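Local coordinates for cellulose biosynthesis protein BcsG (Salmonella typhimurium LT2, PDB 5OLT) that is required for bacterial cellulose biosynthesis, its extramembrane part being a zinc-binding domain of the alkaline phosphatase family, at residues Q239-F242 against D243-A247; L324-R327 against A328-G331. One frame throughout, in Å; residues are numbered along the deposited sequence. Where two conformers were deposited one is given.

Contact 1. Residues Q239-F242 against D243-A247; sequences QKLF and DELDA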
# COMPACT_ATOMS: atom_id res chain seq x y z
N GLN A 239 -0.96 -18.87 3.70
CA GLN A 239 0.20 -19.48 4.34
C GLN A 239 1.35 -19.66 3.34
O GLN A 239 2.51 -19.37 3.68
CB GLN A 239 -0.22 -20.83 4.93
CG GLN A 239 0.95 -21.59 5.56
CD GLN A 239 1.40 -21.05 6.91
OE1 GLN A 239 0.58 -20.51 7.70
NE2 GLN A 239 2.70 -21.23 7.22
N LYS A 240 1.05 -20.16 2.13
CA LYS A 240 2.07 -20.37 1.12
C LYS A 240 2.74 -19.05 0.77
O LYS A 240 3.97 -18.97 0.71
CB LYS A 240 1.43 -20.99 -0.13
CG LYS A 240 2.36 -21.14 -1.33
CD LYS A 240 1.62 -21.90 -2.43
CE LYS A 240 2.44 -22.11 -3.70
NZ LYS A 240 3.20 -23.36 -3.68
N LEU A 241 1.94 -18.00 0.56
CA LEU A 241 2.51 -16.69 0.23
C LEU A 241 3.38 -16.17 1.37
O LEU A 241 4.49 -15.68 1.13
CB LEU A 241 1.37 -15.69 -0.05
CG LEU A 241 1.84 -14.23 -0.27
CD1 LEU A 241 2.82 -14.10 -1.45
CD2 LEU A 241 0.64 -13.33 -0.45
N PHE A 242 2.88 -16.26 2.61
CA PHE A 242 3.62 -15.70 3.72
C PHE A 242 4.91 -16.48 3.95
O PHE A 242 5.94 -15.89 4.27
CB PHE A 242 2.78 -15.66 4.99
CG PHE A 242 1.51 -14.83 4.87
CD1 PHE A 242 1.33 -13.87 3.88
CD2 PHE A 242 0.49 -15.02 5.82
CE1 PHE A 242 0.13 -13.17 3.82
CE2 PHE A 242 -0.71 -14.31 5.75
CZ PHE A 242 -0.88 -13.37 4.75
N ASP A 243 4.86 -17.81 3.78
CA ASP A 243 6.08 -18.62 3.87
C ASP A 243 7.08 -18.26 2.77
O ASP A 243 8.30 -18.18 3.04
CB ASP A 243 5.72 -20.11 3.78
CG ASP A 243 5.14 -20.65 5.11
OD1 ASP A 243 5.29 -19.99 6.17
OD2 ASP A 243 4.53 -21.76 5.04
N GLU A 244 6.59 -17.96 1.55
CA GLU A 244 7.50 -17.57 0.49
C GLU A 244 8.09 -16.19 0.73
O GLU A 244 9.27 -16.00 0.48
CB GLU A 244 6.83 -17.67 -0.87
CG GLU A 244 6.61 -19.12 -1.27
CD GLU A 244 6.26 -19.31 -2.73
OE1 GLU A 244 5.90 -18.34 -3.44
OE2 GLU A 244 6.33 -20.49 -3.18
N LEU A 245 7.28 -15.25 1.21
CA LEU A 245 7.82 -13.92 1.52
C LEU A 245 8.86 -14.01 2.63
O LEU A 245 9.92 -13.38 2.53
CB LEU A 245 6.71 -12.95 1.89
CG LEU A 245 5.75 -12.59 0.76
CD1 LEU A 245 4.62 -11.73 1.32
CD2 LEU A 245 6.48 -11.87 -0.38
N ASP A 246 8.59 -14.81 3.66
CA ASP A 246 9.56 -14.95 4.73
C ASP A 246 10.85 -15.60 4.26
O ASP A 246 11.93 -15.17 4.66
CB ASP A 246 8.95 -15.72 5.90
CG ASP A 246 9.48 -15.26 7.23
OD1 ASP A 246 9.63 -14.03 7.44
OD2 ASP A 246 9.74 -16.15 8.06
N ALA A 247 10.74 -16.60 3.39
CA ALA A 247 11.90 -17.25 2.81
C ALA A 247 12.69 -16.23 2.00
O ALA A 247 13.92 -16.18 2.10
CB ALA A 247 11.49 -18.43 1.96
O HOH W 1 5.72 -22.80 -1.83

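Contact 2. Residues L324-R327 against A328-G331; sequences LVVR and AVDG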
# COMPACT_ATOMS: atom_id res chain seq x y z
N LEU A 324 7.85 7.70 4.20
CA LEU A 324 8.95 6.83 4.61
C LEU A 324 9.98 6.68 3.51
O LEU A 324 11.20 6.67 3.80
CB LEU A 324 8.42 5.44 5.04
CG LEU A 324 7.74 5.43 6.43
CD1 LEU A 324 6.97 4.13 6.60
CD2 LEU A 324 8.76 5.61 7.57
N VAL A 325 9.54 6.61 2.24
CA VAL A 325 10.47 6.58 1.11
C VAL A 325 11.33 7.85 1.07
O VAL A 325 12.55 7.74 0.90
CB VAL A 325 9.75 6.29 -0.24
CG1 VAL A 325 10.73 6.40 -1.42
CG2 VAL A 325 9.11 4.88 -0.19
N VAL A 326 10.73 9.03 1.20
CA VAL A 326 11.59 10.19 1.10
C VAL A 326 12.59 10.23 2.28
O VAL A 326 13.74 10.61 2.06
CB VAL A 326 10.77 11.47 0.91
CG1 VAL A 326 10.21 11.98 2.22
CG2 VAL A 326 11.58 12.55 0.21
N ARG A 327 12.17 9.77 3.47
CA ARG A 327 13.08 9.72 4.64
C ARG A 327 14.26 8.81 4.37
O ARG A 327 15.37 9.04 4.88
CB ARG A 327 12.33 9.31 5.92
CG ARG A 327 11.32 10.40 6.31
CD ARG A 327 10.59 10.05 7.57
NE ARG A 327 9.62 11.10 7.91
CZ ARG A 327 8.94 11.13 9.05
NH1 ARG A 327 9.15 10.20 9.99
NH2 ARG A 327 8.04 12.08 9.28
N ALA A 328 14.07 7.81 3.51
CA ALA A 328 15.14 6.87 3.16
C ALA A 328 15.88 7.20 1.89
O ALA A 328 16.88 6.54 1.61
CB ALA A 328 14.53 5.49 3.01
N VAL A 329 15.39 8.18 1.10
CA VAL A 329 15.81 8.23 -0.32
C VAL A 329 17.29 8.53 -0.57
O VAL A 329 17.84 8.06 -1.57
CB VAL A 329 14.90 9.20 -1.16
CG1 VAL A 329 15.26 10.66 -0.91
CG2 VAL A 329 14.95 8.86 -2.64
N ASP A 330 17.92 9.23 0.38
CA ASP A 330 19.38 9.46 0.26
C ASP A 330 20.21 8.25 0.66
O ASP A 330 21.42 8.27 0.55
CB ASP A 330 19.83 10.74 0.98
CG ASP A 330 19.65 10.70 2.49
OD1 ASP A 330 19.44 9.61 3.08
OD2 ASP A 330 19.76 11.79 3.10
N GLY A 331 19.54 7.20 1.14
CA GLY A 331 20.20 5.94 1.51
C GLY A 331 21.01 6.01 2.79
O GLY A 331 21.61 4.99 3.17
O HOH W 2 16.54 10.97 2.41
O HOH W 3 18.15 8.46 5.13

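Contact 1. Residues Q239-F242 against D243-A247
Asp243 N donates to Gln239 O over 2.8 Å in a nearly straight bond, a regular i to i+4 link of the alpha-helix 234-255. The next three amides repeat the pattern, Glu244 N to Lys240 O, Leu245 N to Leu241 O and Asp246 N to Phe242 O, so an unbroken helical turn carries the side-chain contacts. The same Gln239-Asp243 pair is joined a second time: Gln239 NE2 donates to Asp243 OD2 at 2.9 Å. Two torsions of Gln239 bring the amide there, CG lying opposite the backbone N (chi1 177°) and the chain then bending at chi2 (75°). The N-H reaches OD2 on its syn side but from outside the carboxylate plane, and amide and carboxylate are turned 71° apart. Since His82 NE2 binds the other oxygen, OD1, the carboxylate is held at both oxygens, which probably restricts its rotation.

One residue on, Lys240 and Glu244 form no direct ion pair, NZ standing 4.3 Å from OE2. Water 1 bridges them instead, donating a hydrogen bond to Glu244 OE2 at 2.7 Å and accepting one from Lys240 NZ at 3.2 Å. Glu244 OE1 takes the backbone N of Leu192, which ties the acid to the start of helix 191-203.

The buried side of the turn is apolar. Phe242 makes edge-to-face ring contacts with Trp85 and His82, while Leu245 touches Leu84 and Leu195, so short helix 84-87 and helix 191-203 both meet this turn. Between the leucines the side chains cross at an angle, with Leu241 CD1 4.0 Å from Leu245 CG.

Contact 2. Residues L324-R327 against A328-G331
Helix 318-328 gives way to a type I turn from Ala328 to Gly331: Ala328 N is shared weakly between Leu324 O and Val325 O, Val329 N bonds Val326 O three residues back at 3.1 Å, and Gly331 N closes the turn on Ala328 O at 2.8 Å. The Val329 N-H lies well above the carbonyl plane of Val326, with a C=O...N angle of 108°, consistent with a bond spanning three residues rather than four. Gly331, at phi 73°, is the residue that leaves helical geometry.

Two waters bridge the helix end to Asp330. Water 2 donates to Val326 O (2.8 Å) and accepts from Asp330 N; water 3 donates to both Arg327 O and Asp330 OD1, the latter at 2.7 Å. OD1 also receives Lys332 N, forming an Asx turn. Val329 CG1, wedged between its own N and carbonyl carbon (chi1 77°), sits 3.3 Å from Val326 O.

The Arg327 chain is extended from CG to NE, where it makes a salt bridge with Glu323 OE2, and its NH1 bonds the carbonyls of Leu344 and Ser346. Leu324, Val325 and Ala328 rest on Met260 of strand 259-265, while Val325 and Val329 meet Leu136 of helix 132-138.

Overall arrangement
Both contacts are local, so neither closes a long loop; they follow one another along the chain without nesting or crossing. Contact 1 lies inside helix 234-255, which joins strand 210-216 to strand 259-265 in a beta-alpha-beta crossover: these strands are parallel, with strand 60-66 between them in the mixed sheet. Strand 259-265 leads directly to Glu266 and His267 of the zinc site, and the side chain of Leu241 is about 12 Å from the metal. Contact 2 comes later, ending helix 318-328, and packs on that same strand. The centres of contact 1 and contact 2 are about 27 Å apart and their nearest atoms about 17 Å, so the two do not touch.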